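PDB 4YBN: flavin-nucleotide-binding protein from Mycobacterium smegmatis, which binds flavin-adenine dinucleotide and heme in a split beta-barrel and probably acts as an oxidoreductase. Local coordinates for residues T20-L25 and F52-D57; F48-G53 and L59-S64; A118-L123 and L138-R143; A125-D128 and G133-A136. All coordinates share one frame; numbering follows the deposited sequence.

Contact 1 of 4, residues T20-L25 and F52-D57; sequences TSRERL and FGRVGD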
# COMPACT_ATOMS: atom_id res chain seq x y z
N THR A 20 -8.62 19.05 0.92
CA THR A 20 -7.52 19.96 0.61
C THR A 20 -6.66 20.34 1.82
O THR A 20 -5.86 21.25 1.76
CB THR A 20 -8.08 21.28 0.04
OG1 THR A 20 -9.01 21.81 0.99
CG2 THR A 20 -8.78 21.01 -1.35
N SER A 21 -6.81 19.65 2.94
CA SER A 21 -5.98 19.97 4.06
C SER A 21 -4.54 19.38 3.94
O SER A 21 -4.34 18.15 3.94
CB SER A 21 -6.62 19.50 5.33
OG SER A 21 -5.70 19.63 6.42
N ARG A 22 -3.56 20.29 3.90
CA ARG A 22 -2.16 19.93 3.92
C ARG A 22 -1.80 19.25 5.22
O ARG A 22 -0.90 18.39 5.30
CB ARG A 22 -1.31 21.20 3.71
CG ARG A 22 0.18 20.98 3.83
CD ARG A 22 0.73 20.02 2.78
NE ARG A 22 2.03 19.52 3.26
CZ ARG A 22 3.21 20.11 3.00
NH1 ARG A 22 4.31 19.60 3.56
NH2 ARG A 22 3.29 21.16 2.15
N GLU A 23 -2.46 19.67 6.29
CA GLU A 23 -2.20 19.04 7.55
C GLU A 23 -2.60 17.57 7.56
O GLU A 23 -1.91 16.73 8.14
CB GLU A 23 -2.88 19.83 8.65
CG GLU A 23 -2.59 19.38 10.05
CD GLU A 23 -3.52 20.07 11.05
OE1 GLU A 23 -4.10 21.11 10.66
OE2 GLU A 23 -3.73 19.57 12.19
N ARG A 24 -3.70 17.26 6.93
CA ARG A 24 -4.14 15.85 6.80
C ARG A 24 -3.21 15.07 5.90
O ARG A 24 -2.94 13.91 6.14
CB ARG A 24 -5.56 15.76 6.24
CG ARG A 24 -6.61 16.35 7.20
CD ARG A 24 -8.04 15.88 6.84
NE ARG A 24 -9.02 16.35 7.81
CZ ARG A 24 -9.48 15.66 8.86
NH1 ARG A 24 -9.08 14.42 9.10
NH2 ARG A 24 -10.38 16.23 9.69
N LEU A 25 -2.75 15.72 4.85
CA LEU A 25 -1.71 15.15 4.03
C LEU A 25 -0.45 14.76 4.78
O LEU A 25 0.01 13.61 4.68
CB LEU A 25 -1.39 16.02 2.85
CG LEU A 25 -0.24 15.47 2.01
CD1 LEU A 25 -0.69 14.28 1.17
CD2 LEU A 25 0.35 16.56 1.15
N PHE A 52 9.63 5.83 1.96
CA PHE A 52 9.86 7.26 1.79
C PHE A 52 9.75 7.90 3.19
O PHE A 52 9.12 7.33 4.12
CB PHE A 52 8.85 7.86 0.85
CG PHE A 52 7.54 8.10 1.50
CD1 PHE A 52 6.59 7.04 1.61
CD2 PHE A 52 7.24 9.32 2.11
CE1 PHE A 52 5.41 7.19 2.32
CE2 PHE A 52 6.06 9.47 2.80
CZ PHE A 52 5.14 8.41 2.95
N GLY A 53 10.30 9.08 3.34
CA GLY A 53 10.02 9.91 4.51
C GLY A 53 9.72 11.34 4.08
O GLY A 53 10.27 11.80 3.07
N ARG A 54 8.79 12.00 4.74
CA ARG A 54 8.54 13.39 4.52
C ARG A 54 9.56 14.17 5.35
O ARG A 54 9.59 14.03 6.60
CB ARG A 54 7.14 13.78 4.95
CG ARG A 54 6.83 15.22 4.57
CD ARG A 54 5.47 15.73 5.04
NE ARG A 54 5.24 15.66 6.50
CZ ARG A 54 5.58 16.64 7.35
NH1 ARG A 54 6.09 17.76 6.90
NH2 ARG A 54 5.34 16.54 8.63
N VAL A 55 10.39 14.95 4.67
CA VAL A 55 11.38 15.83 5.33
C VAL A 55 10.95 17.19 5.02
O VAL A 55 11.26 17.70 3.99
CB VAL A 55 12.78 15.51 4.90
CG1 VAL A 55 13.84 16.41 5.57
CG2 VAL A 55 13.06 14.05 5.21
N GLY A 56 10.15 17.72 5.90
CA GLY A 56 9.52 19.01 5.68
C GLY A 56 8.53 19.03 4.54
O GLY A 56 7.53 18.34 4.60
N ASP A 57 8.86 19.74 3.48
CA ASP A 57 8.04 19.84 2.32
C ASP A 57 8.64 19.06 1.15
O ASP A 57 8.36 19.34 0.00
CB ASP A 57 7.82 21.29 1.93
CG ASP A 57 7.08 22.07 3.00
OD1 ASP A 57 6.09 21.59 3.60
OD2 ASP A 57 7.48 23.21 3.25
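Arg-22 and Asp-57 meet at the end of a long reach: Arg-22 CA and Asp-57 CA, the nearest such pair, are 10.3 Å apart, and the gap is crossed by the long side chain of Arg-22, whose guanidinium does the touching. The tight part is a single carboxylate oxygen. Arg-22 NH1 donates to Asp-57 OD1 over 2.7 Å, taking the anti lone pair, the one turned from the other oxygen, and Arg-22 NH2 adds a weak bond to the same atom at 3.2 Å. Because the guanidinium and carboxylate planes stand 76° apart, this salt bridge is not the flat two-oxygen, two-nitrogen pairing. The chain gets there with CG anti to the backbone N (chi1 175°) and a bend at chi2. The contact ties the first turn of helix 22-29 to the hairpin between strands 44-55 and 58-64 of the split beta-barrel; Ser-21 OG caps that helix by accepting from Arg-24 N at 3.1 Å. Next to the bridge, Arg-54 NH1 donates to Gly-56 O at 2.8 Å; Arg-54 NH1 and Arg-22 NH1 are 4.2 Å apart. The two like charges are probably eased by acids: Asp-26 pairs with Arg-22 and Asp-30 with Arg-54. Toward solvent the contact is loose, for Asp-57 is exposed and little surface is buried.

Contact 2 of 4, residues F48-G53 and L59-S64; sequences FPIGFG and LVIHGS. With FAD (flavin-adenine dinucleotide), chain H.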
# COMPACT_ATOMS: atom_id res chain seq x y z
N PHE A 48 6.65 0.68 -8.69
CA PHE A 48 7.47 -0.06 -7.74
C PHE A 48 7.26 0.53 -6.38
O PHE A 48 6.98 1.69 -6.24
CB PHE A 48 8.92 -0.10 -8.14
CG PHE A 48 9.60 1.24 -8.16
CD1 PHE A 48 10.26 1.70 -7.05
CD2 PHE A 48 9.63 2.00 -9.28
CE1 PHE A 48 10.94 2.93 -7.04
CE2 PHE A 48 10.27 3.25 -9.28
CZ PHE A 48 10.91 3.72 -8.15
N PRO A 49 7.29 -0.28 -5.37
CA PRO A 49 7.18 0.18 -4.05
C PRO A 49 8.50 0.67 -3.51
O PRO A 49 9.60 0.20 -3.92
CB PRO A 49 6.80 -1.11 -3.28
CG PRO A 49 7.39 -2.17 -4.05
CD PRO A 49 7.40 -1.75 -5.46
N ILE A 50 8.48 1.58 -2.56
CA ILE A 50 9.73 2.06 -1.97
C ILE A 50 9.48 2.76 -0.67
O ILE A 50 8.44 3.40 -0.49
CB ILE A 50 10.46 3.01 -2.98
CG1 ILE A 50 11.88 3.29 -2.51
CG2 ILE A 50 9.68 4.29 -3.08
CD1 ILE A 50 12.96 3.62 -3.52
N GLY A 51 10.37 2.65 0.31
CA GLY A 51 10.19 3.50 1.52
C GLY A 51 10.39 4.99 1.29
O GLY A 51 11.21 5.41 0.49
N PHE A 52 9.63 5.83 1.96
CA PHE A 52 9.86 7.26 1.79
C PHE A 52 9.75 7.90 3.19
O PHE A 52 9.12 7.33 4.12
CB PHE A 52 8.85 7.86 0.85
CG PHE A 52 7.54 8.10 1.50
CD1 PHE A 52 6.59 7.04 1.61
CD2 PHE A 52 7.24 9.32 2.11
CE1 PHE A 52 5.41 7.19 2.32
CE2 PHE A 52 6.06 9.47 2.80
CZ PHE A 52 5.14 8.41 2.95
N GLY A 53 10.30 9.08 3.34
CA GLY A 53 10.02 9.91 4.51
C GLY A 53 9.72 11.34 4.08
O GLY A 53 10.27 11.80 3.07
N LEU A 59 9.18 14.90 -0.16
CA LEU A 59 9.14 13.42 -0.04
C LEU A 59 10.40 12.81 -0.55
O LEU A 59 10.82 12.98 -1.71
CB LEU A 59 7.94 12.97 -0.83
CG LEU A 59 7.38 11.57 -0.74
CD1 LEU A 59 5.91 11.58 -1.15
CD2 LEU A 59 8.20 10.63 -1.59
N VAL A 60 11.09 12.12 0.33
CA VAL A 60 12.42 11.66 0.05
C VAL A 60 12.53 10.15 -0.01
O VAL A 60 12.01 9.48 0.88
CB VAL A 60 13.37 12.18 1.16
CG1 VAL A 60 14.80 11.78 0.88
CG2 VAL A 60 13.22 13.70 1.28
N ILE A 61 13.24 9.62 -1.01
CA ILE A 61 13.50 8.20 -1.12
C ILE A 61 14.96 7.99 -1.32
O ILE A 61 15.73 8.91 -1.65
CB ILE A 61 12.69 7.58 -2.30
CG1 ILE A 61 13.07 8.20 -3.67
CG2 ILE A 61 11.19 7.78 -2.03
CD1 ILE A 61 12.30 7.71 -4.86
N HIS A 62 15.37 6.75 -1.20
CA HIS A 62 16.71 6.40 -1.52
C HIS A 62 16.92 5.00 -1.96
O HIS A 62 16.06 4.13 -1.80
CB HIS A 62 17.58 6.69 -0.31
CG HIS A 62 17.52 5.65 0.71
ND1 HIS A 62 16.33 5.25 1.27
CD2 HIS A 62 18.49 4.87 1.25
CE1 HIS A 62 16.58 4.29 2.14
NE2 HIS A 62 17.87 4.05 2.14
N GLY A 63 18.09 4.72 -2.47
CA GLY A 63 18.41 3.33 -2.85
C GLY A 63 19.72 3.22 -3.55
O GLY A 63 20.50 4.17 -3.47
N SER A 64 19.97 2.11 -4.26
CA SER A 64 21.26 1.89 -4.87
C SER A 64 21.44 2.79 -6.08
O SER A 64 20.53 2.94 -6.91
CB SER A 64 21.45 0.41 -5.28
OG SER A 64 22.68 0.22 -5.99
PA FAD H . 14.33 -2.93 -12.13
O1A FAD H . 15.54 -3.63 -12.70
O2A FAD H . 14.17 -1.45 -12.37
O5B FAD H . 12.97 -3.64 -12.68
C5B FAD H . 12.94 -4.82 -13.47
C4B FAD H . 11.68 -5.64 -13.16
O4B FAD H . 11.86 -6.45 -11.98
C3B FAD H . 10.43 -4.80 -12.83
O3B FAD H . 9.71 -4.22 -13.93
C2B FAD H . 9.57 -5.78 -12.09
O2B FAD H . 8.84 -6.49 -13.07
C1B FAD H . 10.61 -6.62 -11.31
N9A FAD H . 10.62 -6.08 -9.91
C8A FAD H . 11.58 -5.27 -9.40
N7A FAD H . 11.28 -4.91 -8.12
C5A FAD H . 10.10 -5.48 -7.80
C6A FAD H . 9.24 -5.50 -6.60
N6A FAD H . 9.64 -4.81 -5.50
N1A FAD H . 8.09 -6.25 -6.69
C2A FAD H . 7.73 -6.98 -7.78
N3A FAD H . 8.47 -6.97 -8.88
C4A FAD H . 9.66 -6.26 -8.97
N1 FAD H . 14.36 -0.07 -2.75
C2 FAD H . 15.26 0.91 -2.45
O2 FAD H . 16.19 1.03 -3.28
N3 FAD H . 15.20 1.67 -1.31
C4 FAD H . 14.16 1.55 -0.44
O4 FAD H . 14.01 2.22 0.60
C4X FAD H . 13.13 0.51 -0.71
N5 FAD H . 12.10 0.32 0.15
C5X FAD H . 11.16 -0.63 -0.11
C6 FAD H . 10.09 -0.81 0.77
C7 FAD H . 9.11 -1.76 0.52
C7M FAD H . 7.98 -1.92 1.50
C8 FAD H . 9.22 -2.61 -0.68
C8M FAD H . 8.19 -3.64 -1.03
C9 FAD H . 10.27 -2.43 -1.56
C9A FAD H . 11.25 -1.48 -1.32
N10 FAD H . 12.31 -1.29 -2.24
C10 FAD H . 13.29 -0.31 -1.94
C1' FAD H . 12.45 -2.16 -3.42
C2' FAD H . 12.07 -1.62 -4.78
O2' FAD H . 10.78 -2.14 -5.12
C3' FAD H . 13.12 -2.13 -5.81
O3' FAD H . 13.25 -3.59 -5.72
C4' FAD H . 14.48 -1.39 -5.79
O4' FAD H . 14.33 0.03 -5.99
C5' FAD H . 15.43 -1.90 -6.89
O5' FAD H . 14.71 -2.04 -8.13
P FAD H . 15.43 -2.44 -9.53
O1P FAD H . 16.45 -3.51 -9.24
O2P FAD H . 15.83 -1.11 -10.16
O3P FAD H . 14.31 -3.15 -10.50
O HOH W 1 13.75 4.83 0.34
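The beta hairpin of strands 44-55 and 58-64 forms one wall of the flavin pocket, and its two arms are joined by backbone at one end and by side chains, water and cofactor at the other. Gly-53 and Val-60 make an antiparallel hydrogen-bonded pair, with Gly-53 N to Val-60 O at 3.0 Å and Val-60 N to Gly-53 O at 2.9 Å. The N-to-C directions of segments 48-51 and 59-64 are 105° apart, so the arms splay. Phe-52 lays CD2 of its ring against Leu-59 CG at 3.6 Å, while its CB meets Ile-61 CG2. Ile-50 crosses Ile-61 at about a right angle, CG2 to CG2. With CG1 anti to the backbone N (chi1 -169°), Ile-50 sends its longer branch to the isoalloxazine, Ile-50 CG1 lying 3.5 Å from FAD C4X. Where the arms part, a water lies within hydrogen-bonding distance of Gly-51 O and FAD O4, probably donating to them, and accepts from His-62 N at 2.9 Å. His-62 O takes a weak bond from FAD N3 at 2.7 Å, and the ribityl hydroxyl FAD O2' donates to Pro-49 O at 2.9 Å. His-62 NE2 also ligates the heme iron; Ser-67 and, from the second subunit, Ser-162 and Lys-164 also bond the flavin. A flavin held between two subunits, against the barrel strands, is typical of the split beta-barrel flavoproteins.

Contact 3 of 4, residues A118-L123 and L138-R143; sequences AKRGYL and LRASTR. With HEM (protoporphyrin IX containing Fe), chain F.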
# COMPACT_ATOMS: atom_id res chain seq x y z
N ALA A 118 24.73 17.29 0.27
CA ALA A 118 23.51 17.27 1.04
C ALA A 118 23.05 15.84 1.40
O ALA A 118 22.16 15.69 2.22
CB ALA A 118 22.43 17.99 0.21
N LYS A 119 23.67 14.81 0.85
CA LYS A 119 23.10 13.46 0.99
C LYS A 119 23.11 13.01 2.45
O LYS A 119 22.12 12.48 2.99
CB LYS A 119 23.92 12.44 0.24
CG LYS A 119 23.85 12.38 -1.22
CD LYS A 119 24.67 11.12 -1.53
CE LYS A 119 24.52 10.73 -2.95
NZ LYS A 119 25.57 9.73 -3.23
N ARG A 120 24.21 13.28 3.13
CA ARG A 120 24.38 12.87 4.50
C ARG A 120 23.26 13.41 5.39
O ARG A 120 22.65 12.67 6.21
CB ARG A 120 25.75 13.30 5.02
CG ARG A 120 25.98 12.87 6.46
CD ARG A 120 27.32 13.31 7.04
NE ARG A 120 28.49 12.90 6.26
CZ ARG A 120 29.06 11.70 6.31
NH1 ARG A 120 28.62 10.76 7.11
NH2 ARG A 120 30.12 11.43 5.54
N GLY A 121 22.93 14.66 5.19
CA GLY A 121 21.91 15.30 6.02
C GLY A 121 20.51 14.74 5.71
O GLY A 121 19.70 14.52 6.61
N TYR A 122 20.21 14.55 4.41
CA TYR A 122 18.89 13.99 4.03
C TYR A 122 18.76 12.55 4.46
O TYR A 122 17.69 12.17 4.97
CB TYR A 122 18.65 14.12 2.55
CG TYR A 122 18.08 15.42 2.10
CD1 TYR A 122 16.71 15.64 2.13
CD2 TYR A 122 18.89 16.48 1.70
CE1 TYR A 122 16.16 16.81 1.66
CE2 TYR A 122 18.32 17.69 1.30
CZ TYR A 122 16.94 17.81 1.28
OH TYR A 122 16.36 18.98 0.87
N LEU A 123 19.84 11.75 4.37
CA LEU A 123 19.75 10.37 4.78
C LEU A 123 19.56 10.20 6.29
O LEU A 123 18.76 9.39 6.73
CB LEU A 123 20.93 9.54 4.29
CG LEU A 123 20.95 9.40 2.78
CD1 LEU A 123 22.23 8.74 2.32
CD2 LEU A 123 19.77 8.57 2.24
N LEU A 138 23.70 5.57 15.94
CA LEU A 138 24.56 4.88 15.02
C LEU A 138 25.81 5.73 14.70
O LEU A 138 25.79 6.94 14.74
CB LEU A 138 23.81 4.67 13.70
CG LEU A 138 22.47 3.97 13.67
CD1 LEU A 138 21.70 4.32 12.42
CD2 LEU A 138 22.70 2.49 13.66
N ARG A 139 26.86 5.06 14.31
CA ARG A 139 27.95 5.70 13.57
C ARG A 139 27.48 6.45 12.31
O ARG A 139 26.44 6.13 11.71
CB ARG A 139 29.00 4.69 13.13
CG ARG A 139 28.64 3.74 12.01
CD ARG A 139 29.86 2.99 11.50
NE ARG A 139 29.55 1.92 10.53
CZ ARG A 139 29.13 2.11 9.27
NH1 ARG A 139 28.91 3.31 8.78
NH2 ARG A 139 28.83 1.08 8.52
N ALA A 140 28.25 7.47 11.95
CA ALA A 140 28.11 8.20 10.70
C ALA A 140 28.28 7.22 9.56
O ALA A 140 29.10 6.32 9.61
CB ALA A 140 29.18 9.28 10.58
N SER A 141 27.57 7.47 8.47
CA SER A 141 27.76 6.68 7.27
C SER A 141 29.14 6.97 6.70
O SER A 141 29.68 8.07 6.90
CB SER A 141 26.67 7.06 6.28
OG SER A 141 25.38 6.63 6.78
N THR A 142 29.71 6.02 5.99
CA THR A 142 31.01 6.22 5.42
C THR A 142 30.90 6.83 4.07
O THR A 142 29.83 6.77 3.43
CB THR A 142 31.77 4.90 5.24
OG1 THR A 142 31.08 4.09 4.31
CG2 THR A 142 31.94 4.19 6.56
N ARG A 143 31.99 7.42 3.61
CA ARG A 143 31.96 8.00 2.24
C ARG A 143 31.60 6.97 1.20
O ARG A 143 30.93 7.26 0.24
CB ARG A 143 33.29 8.66 1.88
CG ARG A 143 33.27 10.20 2.01
CD ARG A 143 34.60 10.83 1.57
NE ARG A 143 35.71 9.92 1.89
CZ ARG A 143 36.12 9.62 3.13
NH1 ARG A 143 35.55 10.18 4.19
NH2 ARG A 143 37.12 8.75 3.32
CHA HEM F . 18.27 -0.35 -0.17
CHB HEM F . 15.62 0.71 3.68
CHC HEM F . 19.10 3.66 5.35
CHD HEM F . 21.63 2.75 1.35
C1A HEM F . 17.26 -0.33 0.75
C2A HEM F . 16.08 -1.10 0.64
C3A HEM F . 15.32 -0.78 1.72
C4A HEM F . 16.04 0.17 2.49
CMA HEM F . 13.97 -1.38 2.02
CAA HEM F . 15.70 -2.07 -0.47
CBA HEM F . 16.47 -3.40 -0.46
CGA HEM F . 15.98 -4.25 -1.62
O1A HEM F . 15.30 -5.28 -1.40
O2A HEM F . 16.25 -3.93 -2.81
C1B HEM F . 16.36 1.59 4.50
C2B HEM F . 15.90 2.03 5.78
C3B HEM F . 16.84 2.88 6.27
C4B HEM F . 17.93 2.92 5.25
CMB HEM F . 14.59 1.67 6.46
CAB HEM F . 16.73 3.50 7.62
CBB HEM F . 17.77 4.00 8.26
C1C HEM F . 20.12 3.72 4.39
C2C HEM F . 21.19 4.67 4.37
C3C HEM F . 21.94 4.41 3.22
C4C HEM F . 21.29 3.29 2.55
CMC HEM F . 21.47 5.71 5.42
CAC HEM F . 23.20 5.06 2.83
CBC HEM F . 23.99 5.84 3.60
C1D HEM F . 20.90 1.82 0.64
C2D HEM F . 21.39 1.26 -0.63
C3D HEM F . 20.46 0.40 -1.03
C4D HEM F . 19.39 0.45 -0.02
CMD HEM F . 22.68 1.54 -1.36
CAD HEM F . 20.44 -0.48 -2.24
CBD HEM F . 20.83 -1.92 -1.83
CGD HEM F . 21.22 -2.77 -3.03
O1D HEM F . 22.40 -3.14 -3.21
O2D HEM F . 20.33 -3.10 -3.85
NA HEM F . 17.23 0.44 1.88
NB HEM F . 17.57 2.11 4.24
NC HEM F . 20.17 2.96 3.23
ND HEM F . 19.71 1.30 0.96
FE HEM F . 18.66 1.71 2.48
O HOH W 2 25.88 9.90 8.61
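Arg-120 CA on helix 116-130 and Ser-141 CA in the extended loop 138-143, the nearest CA pair, are 7.6 Å apart, and the arginine side chain closes the gap. It leaves the helix with CG anti to the backbone N (chi1 -179°) and turns at chi3, bringing the guanidinium edge-on to the loop. Arg-120 NH1 donates to Ser-141 O over 2.9 Å at a nearly straight 169°, with the oxygen in the guanidinium plane although the donor is tilted 25° from the plane of the carbonyl. Arg-120 NH1 also gives to a water at 3.2 Å, which accepts from Ser-141 N at 3.0 Å as well, so both backbone polar atoms of Ser-141 are tied to one arginine nitrogen. Ala-140 CB lies 3.8 Å from Arg-120 NH1. This helix and loop form a rim of the heme pocket: Leu-123 CD1 and Ser-141 OG each approach the vinyl carbon HEM CBC to 3.6 Å. Within the loop, Arg-139 NH1 donates to Ala-140 O at 3.1 Å. Arg-139 also bridges to Glu-145 and to Asp-176 of the second subunit, while Thr-142 caps the helix that follows.

Contact 4 of 4, residues A125-D128 and G133-A136; sequences ALTD and GRTA. With HEM (protoporphyrin IX containing Fe), chain F.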
# COMPACT_ATOMS: atom_id res chain seq x y z
N ALA A 125 18.06 12.45 8.13
CA ALA A 125 16.64 12.80 8.37
C ALA A 125 15.70 11.66 7.91
O ALA A 125 14.73 11.40 8.57
CB ALA A 125 16.27 14.11 7.72
N LEU A 126 16.02 10.99 6.81
CA LEU A 126 15.23 9.86 6.31
C LEU A 126 15.25 8.73 7.31
O LEU A 126 14.20 8.23 7.72
CB LEU A 126 15.73 9.37 4.92
CG LEU A 126 14.97 8.21 4.24
CD1 LEU A 126 13.51 8.55 4.18
CD2 LEU A 126 15.44 7.82 2.81
N THR A 127 16.45 8.37 7.78
CA THR A 127 16.55 7.31 8.80
C THR A 127 15.69 7.56 10.06
O THR A 127 15.01 6.66 10.54
CB THR A 127 18.00 7.19 9.23
OG1 THR A 127 18.72 6.69 8.12
CG2 THR A 127 18.17 6.30 10.43
N ASP A 128 15.70 8.78 10.53
CA ASP A 128 14.91 9.19 11.66
C ASP A 128 13.40 9.22 11.40
O ASP A 128 12.67 9.38 12.34
CB ASP A 128 15.32 10.58 12.15
CG ASP A 128 16.65 10.56 12.98
OD1 ASP A 128 17.22 9.48 13.28
OD2 ASP A 128 17.14 11.65 13.29
N GLY A 133 14.95 8.68 16.16
CA GLY A 133 16.05 8.75 17.15
C GLY A 133 17.23 7.83 16.84
O GLY A 133 18.19 7.75 17.61
N ARG A 134 17.18 7.13 15.71
CA ARG A 134 18.14 6.10 15.42
C ARG A 134 19.45 6.67 15.00
O ARG A 134 20.48 6.07 15.28
CB ARG A 134 17.65 5.16 14.32
CG ARG A 134 18.51 3.96 14.01
CD ARG A 134 18.74 3.07 15.26
NE ARG A 134 19.43 1.83 14.92
CZ ARG A 134 20.07 1.07 15.78
NH1 ARG A 134 20.11 1.40 17.06
NH2 ARG A 134 20.67 -0.02 15.40
N THR A 135 19.43 7.81 14.31
CA THR A 135 20.65 8.37 13.80
C THR A 135 21.59 8.69 14.96
O THR A 135 22.78 8.51 14.84
CB THR A 135 20.36 9.62 12.96
OG1 THR A 135 19.82 9.21 11.69
CG2 THR A 135 21.57 10.41 12.68
N ALA A 136 21.05 9.15 16.07
CA ALA A 136 21.91 9.56 17.16
C ALA A 136 22.57 8.33 17.76
O ALA A 136 23.58 8.45 18.40
CB ALA A 136 21.10 10.30 18.21
CHA HEM F . 18.27 -0.35 -0.17
CHB HEM F . 15.62 0.71 3.68
CHC HEM F . 19.10 3.66 5.35
CHD HEM F . 21.63 2.75 1.35
C1A HEM F . 17.26 -0.33 0.75
C2A HEM F . 16.08 -1.10 0.64
C3A HEM F . 15.32 -0.78 1.72
C4A HEM F . 16.04 0.17 2.49
CMA HEM F . 13.97 -1.38 2.02
CAA HEM F . 15.70 -2.07 -0.47
CBA HEM F . 16.47 -3.40 -0.46
CGA HEM F . 15.98 -4.25 -1.62
O1A HEM F . 15.30 -5.28 -1.40
O2A HEM F . 16.25 -3.93 -2.81
C1B HEM F . 16.36 1.59 4.50
C2B HEM F . 15.90 2.03 5.78
C3B HEM F . 16.84 2.88 6.27
C4B HEM F . 17.93 2.92 5.25
CMB HEM F . 14.59 1.67 6.46
CAB HEM F . 16.73 3.50 7.62
CBB HEM F . 17.77 4.00 8.26
C1C HEM F . 20.12 3.72 4.39
C2C HEM F . 21.19 4.67 4.37
C3C HEM F . 21.94 4.41 3.22
C4C HEM F . 21.29 3.29 2.55
CMC HEM F . 21.47 5.71 5.42
CAC HEM F . 23.20 5.06 2.83
CBC HEM F . 23.99 5.84 3.60
C1D HEM F . 20.90 1.82 0.64
C2D HEM F . 21.39 1.26 -0.63
C3D HEM F . 20.46 0.40 -1.03
C4D HEM F . 19.39 0.45 -0.02
CMD HEM F . 22.68 1.54 -1.36
CAD HEM F . 20.44 -0.48 -2.24
CBD HEM F . 20.83 -1.92 -1.83
CGD HEM F . 21.22 -2.77 -3.03
O1D HEM F . 22.40 -3.14 -3.21
O2D HEM F . 20.33 -3.10 -3.85
NA HEM F . 17.23 0.44 1.88
NB HEM F . 17.57 2.11 4.24
NC HEM F . 20.17 2.96 3.23
ND HEM F . 19.71 1.30 0.96
FE HEM F . 18.66 1.71 2.48
O HOH W 3 21.04 8.00 9.49
O HOH W 4 18.60 10.82 15.62
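Asp-128 reaches over to Thr-135 at the start of the short, weakly bonded helix that follows the turn after helix 116-130. From CB the aspartate places CG anti to the carbonyl carbon (chi1 -77°), and Asp-128 CG comes to lie 3.8 Å from Thr-135 CB, the two side chains crossing at about a right angle. Asp-128 OD1 takes the bond from Thr-135 N at 3.0 Å, met nearly along the C-O direction of the carboxylate. Thr-135 OG1 lies 3.1 Å from Asp-128 OD1, a weak interaction whose proton is not settled; Asp-124 O, a weak partner, probably competes for it. At the other tip Asp-128 OD2 accepts from a water at 2.9 Å, and that water takes a weak bond from Ala-136 N. The carboxylate thus binds one amide at the start of helix 134-137 directly and a second through water. Thr-127 crosses Thr-135 at a slant, Thr-127 CG2 to Thr-135 OG1 at 3.6 Å, and a second water joins Thr-127 OG1 with Thr-135 OG1; the Thr-127 hydroxyl is also bonded to Leu-123 O one turn back. Thr-127 borders the heme vinyl group. Helix 134-137 thereby folds back against helix 116-130, with Arg-134 tied to Glu-137 and to Ala-92 O of the second subunit, just past its strand 78-91.

Contact 2 is the buried one, contact 4 is partly buried, and contacts 1 and 3 lie at the surface. Contacts 1 and 2 share strand 44-55, whereas contacts 3 and 4 both use helix 116-130, contact 4 nested within the loop that contact 3 closes. That helix packs on the hairpin: Leu-123 touches His-62, and Ala-125 touches Val-55. The chemistry follows place. In the core, paired backbone and apolar side chains shape a cofactor wall; at the surface an arginine reaches out, to a carboxylate in contact 1 and a carbonyl in contact 3. In contact 4 an aspartate instead receives a backbone amide. Contacts 2, 3 and 4 all border the heme.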